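Long-range contacts in uncharacterized protein (Legionella longbeachae NSW150, PDB 4JZA), which is a phosphoinositide phosphatase that probably removes the 3-phosphate of phosphatidylinositol 3-phosphate, and may alter lipid metabolism in the infected host: residues 59-70 with 112-120; 675-683 with 750-761. All blocks are in the same frame, centred on the assembly; numbering follows the deposited sequence.

Contact 1: 59-70 with 112-120; sequences LIDAYPFSAKNT and LIALNWGCS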
loop_
_atom_site.group_PDB
_atom_site.type_symbol
_atom_site.label_atom_id
_atom_site.label_comp_id
_atom_site.label_asym_id
_atom_site.label_seq_id
_atom_site.Cartn_x
_atom_site.Cartn_y
_atom_site.Cartn_z
ATOM N N LEU A 59 0.987 10.627 8.732
ATOM C CA LEU A 59 2.429 10.604 8.490
ATOM C C LEU A 59 3.119 11.576 9.410
ATOM O O LEU A 59 4.130 11.253 10.049
ATOM C CB LEU A 59 2.694 10.941 7.018
ATOM C CG LEU A 59 4.137 11.045 6.574
ATOM C CD1 LEU A 59 4.926 9.767 6.773
ATOM C CD2 LEU A 59 4.160 11.500 5.123
ATOM N N ILE A 60 2.563 12.777 9.493
ATOM C CA ILE A 60 3.225 13.842 10.224
ATOM C C ILE A 60 3.134 13.628 11.730
ATOM O O ILE A 60 4.069 13.969 12.460
ATOM C CB ILE A 60 2.754 15.242 9.776
ATOM C CG1 ILE A 60 3.766 16.301 10.213
ATOM C CG2 ILE A 60 1.369 15.557 10.290
ATOM C CD1 ILE A 60 3.692 17.585 9.400
ATOM N N ASP A 61 2.031 13.047 12.183
ATOM C CA ASP A 61 1.868 12.706 13.584
ATOM C C ASP A 61 2.711 11.453 13.956
ATOM O O ASP A 61 3.105 11.300 15.076
ATOM C CB ASP A 61 0.372 12.483 13.924
ATOM C CG ASP A 61 -0.482 13.779 13.820
ATOM O OD1 ASP A 61 0.096 14.881 13.721
ATOM O OD2 ASP A 61 -1.726 13.699 13.812
ATOM N N ALA A 62 3.012 10.559 13.028
ATOM C CA ALA A 62 3.640 9.269 13.384
ATOM C C ALA A 62 5.122 9.236 13.114
ATOM O O ALA A 62 5.856 8.593 13.839
ATOM C CB ALA A 62 2.985 8.155 12.607
ATOM N N TYR A 63 5.561 9.904 12.050
ATOM C CA TYR A 63 6.921 9.739 11.587
ATOM C C TYR A 63 7.742 11.032 11.832
ATOM O O TYR A 63 7.481 12.072 11.223
ATOM C CB TYR A 63 6.924 9.233 10.130
ATOM C CG TYR A 63 8.255 8.713 9.612
ATOM C CD1 TYR A 63 9.069 7.895 10.393
ATOM C CD2 TYR A 63 8.704 9.027 8.320
ATOM C CE1 TYR A 63 10.303 7.439 9.934
ATOM C CE2 TYR A 63 9.954 8.569 7.840
ATOM C CZ TYR A 63 10.744 7.775 8.658
ATOM O OH TYR A 63 11.969 7.284 8.256
ATOM N N PRO A 64 8.741 10.958 12.754
ATOM C CA PRO A 64 9.625 12.108 12.970
ATOM C C PRO A 64 10.469 12.487 11.758
ATOM O O PRO A 64 11.087 11.619 11.126
ATOM C CB PRO A 64 10.565 11.624 14.088
ATOM C CG PRO A 64 10.604 10.146 13.926
ATOM C CD PRO A 64 9.169 9.816 13.596
ATOM N N PHE A 65 10.510 13.783 11.464
ATOM C CA PHE A 65 11.458 14.350 10.515
ATOM C C PHE A 65 12.473 15.130 11.319
ATOM O O PHE A 65 12.097 15.874 12.214
ATOM C CB PHE A 65 10.759 15.255 9.511
ATOM C CG PHE A 65 9.980 16.380 10.125
ATOM C CD1 PHE A 65 8.732 16.160 10.691
ATOM C CD2 PHE A 65 10.461 17.661 10.074
ATOM C CE1 PHE A 65 8.001 17.205 11.230
ATOM C CE2 PHE A 65 9.730 18.712 10.594
ATOM C CZ PHE A 65 8.501 18.486 11.178
ATOM N N SER A 66 13.752 14.956 11.001
ATOM C CA SER A 66 14.818 15.809 11.535
ATOM C C SER A 66 14.501 17.338 11.423
ATOM O O SER A 66 13.969 17.813 10.402
ATOM C CB SER A 66 16.115 15.475 10.794
ATOM O OG SER A 66 17.154 16.322 11.211
ATOM N N ALA A 67 14.822 18.096 12.481
ATOM C CA ALA A 67 14.573 19.576 12.526
ATOM C C ALA A 67 15.575 20.354 11.671
ATOM O O ALA A 67 15.366 21.514 11.332
ATOM C CB ALA A 67 14.613 20.091 13.960
ATOM N N LYS A 68 16.653 19.672 11.325
ATOM C CA LYS A 68 17.645 20.148 10.386
ATOM C C LYS A 68 17.222 20.110 8.921
ATOM O O LYS A 68 17.901 20.679 8.080
ATOM C CB LYS A 68 18.889 19.272 10.490
ATOM C CG LYS A 68 19.528 19.177 11.870
ATOM C CD LYS A 68 20.808 19.984 11.934
ATOM C CE LYS A 68 21.756 19.433 12.989
ATOM N NZ LYS A 68 22.412 20.558 13.702
ATOM N N ASN A 69 16.146 19.423 8.560
ATOM C CA ASN A 69 15.760 19.393 7.133
ATOM C C ASN A 69 15.251 20.710 6.606
ATOM O O ASN A 69 15.495 21.029 5.451
ATOM C CB ASN A 69 14.680 18.367 6.893
ATOM C CG ASN A 69 15.187 16.958 7.009
ATOM O OD1 ASN A 69 16.381 16.715 6.975
ATOM N ND2 ASN A 69 14.272 16.019 7.115
ATOM N N THR A 70 14.582 21.491 7.460
ATOM C CA THR A 70 13.741 22.601 7.012
ATOM C C THR A 70 13.360 23.423 8.210
ATOM O O THR A 70 13.121 22.857 9.265
ATOM C CB THR A 70 12.454 22.033 6.372
ATOM O OG1 THR A 70 12.745 21.628 5.041
ATOM C CG2 THR A 70 11.376 23.001 6.252
ATOM N N LEU A 112 5.900 18.008 -1.063
ATOM C CA LEU A 112 5.987 18.500 0.298
ATOM C C LEU A 112 6.626 17.480 1.235
ATOM O O LEU A 112 7.429 17.828 2.083
ATOM C CB LEU A 112 4.601 18.861 0.789
ATOM C CG LEU A 112 4.574 19.339 2.204
ATOM C CD1 LEU A 112 5.497 20.537 2.262
ATOM C CD2 LEU A 112 3.207 19.767 2.600
ATOM N N ILE A 113 6.281 16.212 1.062
ATOM C CA ILE A 113 6.918 15.128 1.803
ATOM C C ILE A 113 8.392 14.973 1.449
ATOM O O ILE A 113 9.229 14.885 2.322
ATOM C CB ILE A 113 6.170 13.814 1.594
ATOM C CG1 ILE A 113 4.797 13.908 2.260
ATOM C CG2 ILE A 113 6.943 12.629 2.160
ATOM C CD1 ILE A 113 3.830 12.857 1.768
ATOM N N ALA A 114 8.745 14.997 0.176
ATOM C CA ALA A 114 10.157 14.852 -0.161
ATOM C C ALA A 114 11.000 15.981 0.438
ATOM O O ALA A 114 12.134 15.747 0.875
ATOM C CB ALA A 114 10.339 14.817 -1.650
ATOM N N LEU A 115 10.463 17.203 0.392
ATOM C CA LEU A 115 11.050 18.396 1.016
ATOM C C LEU A 115 11.163 18.278 2.529
ATOM O O LEU A 115 12.262 18.298 3.061
ATOM C CB LEU A 115 10.203 19.621 0.746
ATOM C CG LEU A 115 10.695 20.902 1.454
ATOM C CD1 LEU A 115 12.122 21.220 1.028
ATOM C CD2 LEU A 115 9.791 22.077 1.147
ATOM N N ASN A 116 10.044 18.190 3.240
ATOM C CA ASN A 116 10.132 18.143 4.694
ATOM C C ASN A 116 10.848 16.888 5.286
ATOM O O ASN A 116 11.471 16.966 6.347
ATOM C CB ASN A 116 8.763 18.311 5.334
ATOM C CG ASN A 116 8.831 18.417 6.865
ATOM O OD1 ASN A 116 8.376 17.524 7.601
ATOM N ND2 ASN A 116 9.407 19.522 7.351
ATOM N N TRP A 117 10.804 15.756 4.619
ATOM C CA TRP A 117 11.463 14.555 5.155
ATOM C C TRP A 117 12.834 14.341 4.511
ATOM O O TRP A 117 13.553 13.416 4.869
ATOM C CB TRP A 117 10.574 13.297 4.984
ATOM C CG TRP A 117 9.616 13.086 6.143
ATOM C CD1 TRP A 117 9.828 12.311 7.254
ATOM C CD2 TRP A 117 8.332 13.692 6.314
ATOM N NE1 TRP A 117 8.746 12.409 8.104
ATOM C CE2 TRP A 117 7.825 13.266 7.554
ATOM C CE3 TRP A 117 7.584 14.573 5.553
ATOM C CZ2 TRP A 117 6.583 13.647 8.023
ATOM C CZ3 TRP A 117 6.370 14.980 6.028
ATOM C CH2 TRP A 117 5.865 14.504 7.257
ATOM N N GLY A 118 13.193 15.200 3.561
ATOM C CA GLY A 118 14.524 15.170 2.971
ATOM C C GLY A 118 14.816 13.876 2.253
ATOM O O GLY A 118 15.852 13.276 2.471
ATOM N N CYS A 119 13.899 13.485 1.381
ATOM C CA CYS A 119 13.991 12.245 0.661
ATOM C C CYS A 119 14.945 12.412 -0.502
ATOM O O CYS A 119 14.727 13.285 -1.340
ATOM C CB CYS A 119 12.609 11.860 0.117
ATOM S SG CYS A 119 11.304 11.488 1.356
ATOM N N SER A 120 15.974 11.569 -0.595
ATOM C CA SER A 120 16.897 11.628 -1.746
ATOM C C SER A 120 16.186 11.290 -3.015
ATOM O O SER A 120 16.488 11.868 -4.028
ATOM C CB SER A 120 18.088 10.685 -1.607
ATOM O OG SER A 120 17.708 9.595 -0.805
#
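One face of the Trp-117 indole is covered by Phe-65, whose CB sits 3.9 Å from the centroid of the indole five-membered ring. With Tyr-63 these two residues form an aromatic cluster where helix 41-62 gives way to a loop and helix 95-116 ends in a Schellman motif at Gly-118. The Phe-65 ring turns its edge to the indole in an edge-to-face pair, its plane at 60° to that of Trp-117. Its chi1 of 57° sets CG between the backbone N and the carbonyl carbon and brings one face of the ring against the amide of Asn-116, whose OD1 sits over the ring centre. The ring and amide planes are well tilted against each other.

Leu-59 covers the other face of the indole: its CG stands 3.9 Å from Trp-117 CZ2, off the ring centre, while its CD2 reaches Ile-113 CD1 at 3.6 Å. The Tyr-63 ring is nearly parallel to the indole but slid aside from its five-membered ring, the centroids 5.2 Å apart, so the overlap is slight. At the indole edge, Trp-117 NE1 gives a weak, bent hydrogen bond to Tyr-63 O at 3.4 Å. Ile-60 meets the six-membered rim through CG1. Outward from the cluster, Tyr-63 and Pro-64 lie against helix 315-325, and Tyr-63 also against helix 122-140.

Farther on, the chain makes a type I beta turn from Ser-66 to Asn-69 and comes back over the helix terminus. Here Gly-118 turns with positive phi, and Cys-119 N reaches back to Ala-114 O. The side chain of Asn-69 then spans to this last turn: its ND2 donates to Asn-116 O at 3.1 Å, the acceptor lying close to the Asn-69 amide plane and the N-H...O angle being 156°.

Contact 2: 675-683 with 750-761; sequences KKLLCRLVA and IIRIEKILQVVS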
loop_
_atom_site.group_PDB
_atom_site.type_symbol
_atom_site.label_atom_id
_atom_site.label_comp_id
_atom_site.label_asym_id
_atom_site.label_seq_id
_atom_site.Cartn_x
_atom_site.Cartn_y
_atom_site.Cartn_z
ATOM N N LYS A 675 13.815 25.448 -5.831
ATOM C CA LYS A 675 13.503 25.744 -4.450
ATOM C C LYS A 675 12.157 26.405 -4.259
ATOM O O LYS A 675 11.874 26.956 -3.221
ATOM C CB LYS A 675 14.577 26.642 -3.926
ATOM C CG LYS A 675 15.917 25.958 -3.788
ATOM C CD LYS A 675 16.050 25.188 -2.485
ATOM C CE LYS A 675 17.534 25.098 -2.097
ATOM N NZ LYS A 675 17.811 24.317 -0.850
ATOM N N LYS A 676 11.311 26.349 -5.257
ATOM C CA LYS A 676 10.164 27.222 -5.285
ATOM C C LYS A 676 9.191 26.973 -4.144
ATOM O O LYS A 676 8.539 27.907 -3.678
ATOM C CB LYS A 676 9.463 27.085 -6.631
ATOM C CG LYS A 676 8.110 27.802 -6.728
ATOM C CD LYS A 676 7.798 28.278 -8.150
ATOM C CE LYS A 676 6.637 29.263 -8.175
ATOM N NZ LYS A 676 6.315 29.573 -9.593
ATOM N N LEU A 677 9.075 25.721 -3.729
ATOM C CA LEU A 677 8.089 25.299 -2.741
ATOM C C LEU A 677 8.509 25.743 -1.343
ATOM O O LEU A 677 7.694 26.285 -0.570
ATOM C CB LEU A 677 7.878 23.752 -2.791
ATOM C CG LEU A 677 6.978 23.123 -1.703
ATOM C CD1 LEU A 677 5.499 23.534 -1.800
ATOM C CD2 LEU A 677 7.118 21.618 -1.683
ATOM N N LEU A 678 9.780 25.490 -1.030
ATOM C CA LEU A 678 10.415 25.929 0.211
ATOM C C LEU A 678 10.262 27.426 0.418
ATOM O O LEU A 678 9.958 27.847 1.507
ATOM C CB LEU A 678 11.894 25.572 0.197
ATOM C CG LEU A 678 12.687 26.029 1.428
ATOM C CD1 LEU A 678 12.262 25.353 2.689
ATOM C CD2 LEU A 678 14.163 25.804 1.265
ATOM N N CYS A 679 10.481 28.209 -0.635
ATOM C CA CYS A 679 10.296 29.633 -0.589
ATOM C C CYS A 679 8.822 30.002 -0.402
ATOM O O CYS A 679 8.509 30.907 0.344
ATOM C CB CYS A 679 10.802 30.306 -1.860
ATOM S SG CYS A 679 12.587 30.148 -2.182
ATOM N N ARG A 680 7.927 29.337 -1.110
ATOM C CA ARG A 680 6.492 29.623 -1.014
ATOM C C ARG A 680 6.011 29.455 0.421
ATOM O O ARG A 680 5.276 30.315 0.929
ATOM C CB ARG A 680 5.702 28.700 -1.917
ATOM C CG ARG A 680 4.219 28.663 -1.590
ATOM C CD ARG A 680 3.422 28.024 -2.688
ATOM N NE ARG A 680 3.368 28.936 -3.821
ATOM C CZ ARG A 680 3.417 28.546 -5.089
ATOM N NH1 ARG A 680 3.577 27.257 -5.404
ATOM N NH2 ARG A 680 3.364 29.457 -6.045
ATOM N N LEU A 681 6.469 28.371 1.051
ATOM C CA LEU A 681 6.074 28.013 2.390
ATOM C C LEU A 681 6.794 28.831 3.438
ATOM O O LEU A 681 6.230 29.105 4.499
ATOM C CB LEU A 681 6.363 26.518 2.648
ATOM C CG LEU A 681 5.503 25.469 1.912
ATOM C CD1 LEU A 681 5.837 24.037 2.341
ATOM C CD2 LEU A 681 4.021 25.748 2.115
ATOM N N VAL A 682 8.056 29.211 3.178
ATOM C CA VAL A 682 8.765 30.094 4.093
ATOM C C VAL A 682 8.044 31.419 4.125
ATOM O O VAL A 682 7.828 31.973 5.177
ATOM C CB VAL A 682 10.221 30.205 3.737
ATOM C CG1 VAL A 682 10.869 31.438 4.341
ATOM C CG2 VAL A 682 10.944 28.970 4.215
ATOM N N ALA A 683 7.586 31.914 2.993
ATOM C CA ALA A 683 6.897 33.186 3.019
ATOM C C ALA A 683 5.575 33.077 3.753
ATOM O O ALA A 683 5.129 34.040 4.350
ATOM C CB ALA A 683 6.682 33.722 1.628
ATOM N N ILE A 750 3.482 38.943 0.618
ATOM C CA ILE A 750 3.868 37.552 0.846
ATOM C C ILE A 750 4.418 36.946 -0.452
ATOM O O ILE A 750 5.418 36.254 -0.407
ATOM C CB ILE A 750 2.701 36.705 1.378
ATOM C CG1 ILE A 750 2.219 37.251 2.724
ATOM C CG2 ILE A 750 3.097 35.258 1.574
ATOM C CD1 ILE A 750 1.136 36.392 3.404
ATOM N N ILE A 751 3.775 37.216 -1.592
ATOM C CA ILE A 751 4.237 36.684 -2.880
ATOM C C ILE A 751 5.558 37.355 -3.263
ATOM O O ILE A 751 6.482 36.724 -3.760
ATOM C CB ILE A 751 3.240 36.847 -4.098
ATOM C CG1 ILE A 751 1.803 37.280 -3.719
ATOM C CG2 ILE A 751 3.192 35.558 -4.922
ATOM C CD1 ILE A 751 0.739 36.193 -3.728
ATOM N N ARG A 752 5.646 38.654 -3.048
ATOM C CA ARG A 752 6.894 39.384 -3.316
ATOM C C ARG A 752 8.059 38.753 -2.527
ATOM O O ARG A 752 9.127 38.534 -3.097
ATOM C CB ARG A 752 6.760 40.864 -2.971
ATOM C CG ARG A 752 5.720 41.651 -3.765
ATOM C CD ARG A 752 6.141 41.811 -5.213
ATOM N NE ARG A 752 5.116 42.458 -6.046
ATOM C CZ ARG A 752 5.059 43.760 -6.324
ATOM N NH1 ARG A 752 5.963 44.604 -5.825
ATOM N NH2 ARG A 752 4.076 44.234 -7.091
ATOM N N ILE A 753 7.832 38.416 -1.246
ATOM C CA ILE A 753 8.884 37.836 -0.426
ATOM C C ILE A 753 9.187 36.419 -0.921
ATOM O O ILE A 753 10.331 36.029 -0.947
ATOM C CB ILE A 753 8.608 37.949 1.115
ATOM C CG1 ILE A 753 9.387 39.070 1.768
ATOM C CG2 ILE A 753 9.182 36.790 1.902
ATOM C CD1 ILE A 753 9.121 40.440 1.223
ATOM N N GLU A 754 8.162 35.664 -1.316
ATOM C CA GLU A 754 8.344 34.336 -1.937
ATOM C C GLU A 754 9.332 34.483 -3.093
ATOM O O GLU A 754 10.329 33.754 -3.201
ATOM C CB GLU A 754 6.995 33.748 -2.451
ATOM C CG GLU A 754 7.108 32.433 -3.227
ATOM C CD GLU A 754 5.780 31.878 -3.767
ATOM O OE1 GLU A 754 5.793 31.193 -4.822
ATOM O OE2 GLU A 754 4.722 32.091 -3.148
ATOM N N LYS A 755 9.028 35.443 -3.950
ATOM C CA LYS A 755 9.776 35.604 -5.171
ATOM C C LYS A 755 11.173 36.115 -4.916
ATOM O O LYS A 755 12.101 35.672 -5.543
ATOM C CB LYS A 755 9.028 36.523 -6.137
ATOM C CG LYS A 755 7.850 35.839 -6.828
ATOM C CD LYS A 755 7.010 36.888 -7.519
ATOM C CE LYS A 755 5.933 36.275 -8.383
ATOM N NZ LYS A 755 5.682 37.183 -9.541
ATOM N N ILE A 756 11.313 37.049 -3.991
ATOM C CA ILE A 756 12.596 37.551 -3.622
ATOM C C ILE A 756 13.463 36.471 -3.039
ATOM O O ILE A 756 14.660 36.443 -3.279
ATOM C CB ILE A 756 12.445 38.671 -2.618
ATOM C CG1 ILE A 756 11.904 39.922 -3.353
ATOM C CG2 ILE A 756 13.782 38.988 -1.941
ATOM C CD1 ILE A 756 11.457 41.044 -2.426
ATOM N N LEU A 757 12.873 35.586 -2.255
ATOM C CA LEU A 757 13.603 34.465 -1.725
ATOM C C LEU A 757 14.015 33.413 -2.770
ATOM O O LEU A 757 15.039 32.775 -2.610
ATOM C CB LEU A 757 12.777 33.794 -0.663
ATOM C CG LEU A 757 12.541 34.467 0.674
ATOM C CD1 LEU A 757 11.396 33.744 1.373
ATOM C CD2 LEU A 757 13.780 34.384 1.540
ATOM N N GLN A 758 13.210 33.212 -3.808
ATOM C CA GLN A 758 13.641 32.461 -4.993
ATOM C C GLN A 758 14.977 33.020 -5.582
ATOM O O GLN A 758 15.929 32.267 -5.860
ATOM C CB GLN A 758 12.579 32.504 -6.099
ATOM C CG GLN A 758 11.655 31.296 -6.142
ATOM C CD GLN A 758 10.280 31.596 -6.758
ATOM O OE1 GLN A 758 10.030 32.648 -7.346
ATOM N NE2 GLN A 758 9.391 30.660 -6.618
ATOM N N VAL A 759 15.033 34.337 -5.795
ATOM C CA VAL A 759 16.252 34.948 -6.245
ATOM C C VAL A 759 17.448 34.652 -5.325
ATOM O O VAL A 759 18.467 34.137 -5.778
ATOM C CB VAL A 759 16.102 36.451 -6.315
ATOM C CG1 VAL A 759 17.449 37.071 -6.656
ATOM C CG2 VAL A 759 15.066 36.806 -7.381
ATOM N N VAL A 760 17.305 34.969 -4.047
ATOM C CA VAL A 760 18.341 34.724 -3.065
ATOM C C VAL A 760 18.792 33.264 -3.005
ATOM O O VAL A 760 19.962 32.975 -2.851
ATOM C CB VAL A 760 17.868 35.147 -1.637
ATOM C CG1 VAL A 760 18.805 34.606 -0.544
ATOM C CG2 VAL A 760 17.772 36.674 -1.521
ATOM N N SER A 761 17.846 32.340 -3.084
ATOM C CA SER A 761 18.185 30.932 -2.941
ATOM C C SER A 761 19.112 30.456 -4.067
ATOM O O SER A 761 19.783 29.452 -3.892
ATOM C CB SER A 761 16.929 30.108 -3.025
ATOM O OG SER A 761 16.378 30.152 -4.357
#
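Helix segments 676-683 and 750-761 run roughly antiparallel, their axes 8.2 Å apart at closest approach with an angle of 141° between their N-to-C directions. The nearest backbone pair is Arg-680 and Glu-754, with CA atoms 5.1 Å apart. Each helix sets a knob into the other. Cys-679 fits among Glu-754, Leu-757, Gln-758 and Ser-761, its SG 4.0 Å from Leu-757 CB. In return Glu-754 fits among Lys-676, Cys-679, Arg-680 and Ala-683. With CG anti to the backbone N (chi1 174°) and the chain extended, its carboxylate lies alongside Arg-680, both side chains pointing the same way. The salt bridge joins Arg-680 NH2 to Glu-754 OE1 at 3.2 Å, supplemented by a weak hydrogen bond from Arg-680 NE to Glu-754 OE2. Guanidinium and carboxylate are almost perpendicular, so the two contacts are not those of a coplanar, end-on pair.

Toward the Ala-683 end the fit is apolar. Ala-683 CB comes within 3.9 Å of Ile-750 CG2 and also meets Ile-753, and Val-682 CG1 touches Leu-757 CD1. Toward the other end, the aliphatic stem of Lys-676 runs past the Gln-758 amide, and Ser-761 OG is held back on its own helix by a bond to Gln-758 O.

Beyond the interface, Ile-756 packs on helices 731-740 and 772-782, while Ile-753 reaches Cys-691 and Tyr-695 farther along helix 676-702.

Contacts 1 and 2 have their centres about 19 Å apart and follow one another along the chain, yet they touch directly. Leu-112 CD1 of helix 95-116 packs 3.5 Å from Leu-681 CD1, and Leu-115 CD2 lies 3.9 Å from Leu-677 CD2. Leu-677 and Leu-681 point away from 750-761, so segment 676-683 is packed between helix 95-116 and segment 750-761, and ties that segment to the earlier helix. Neither contact includes the CX5R sequence that follows strand 545-549 and runs into the start of helix 556-574, probably the catalytic P-loop. The centre of contact 1 lies about 20 Å from the centre of the chain and that of contact 2 about 34 Å.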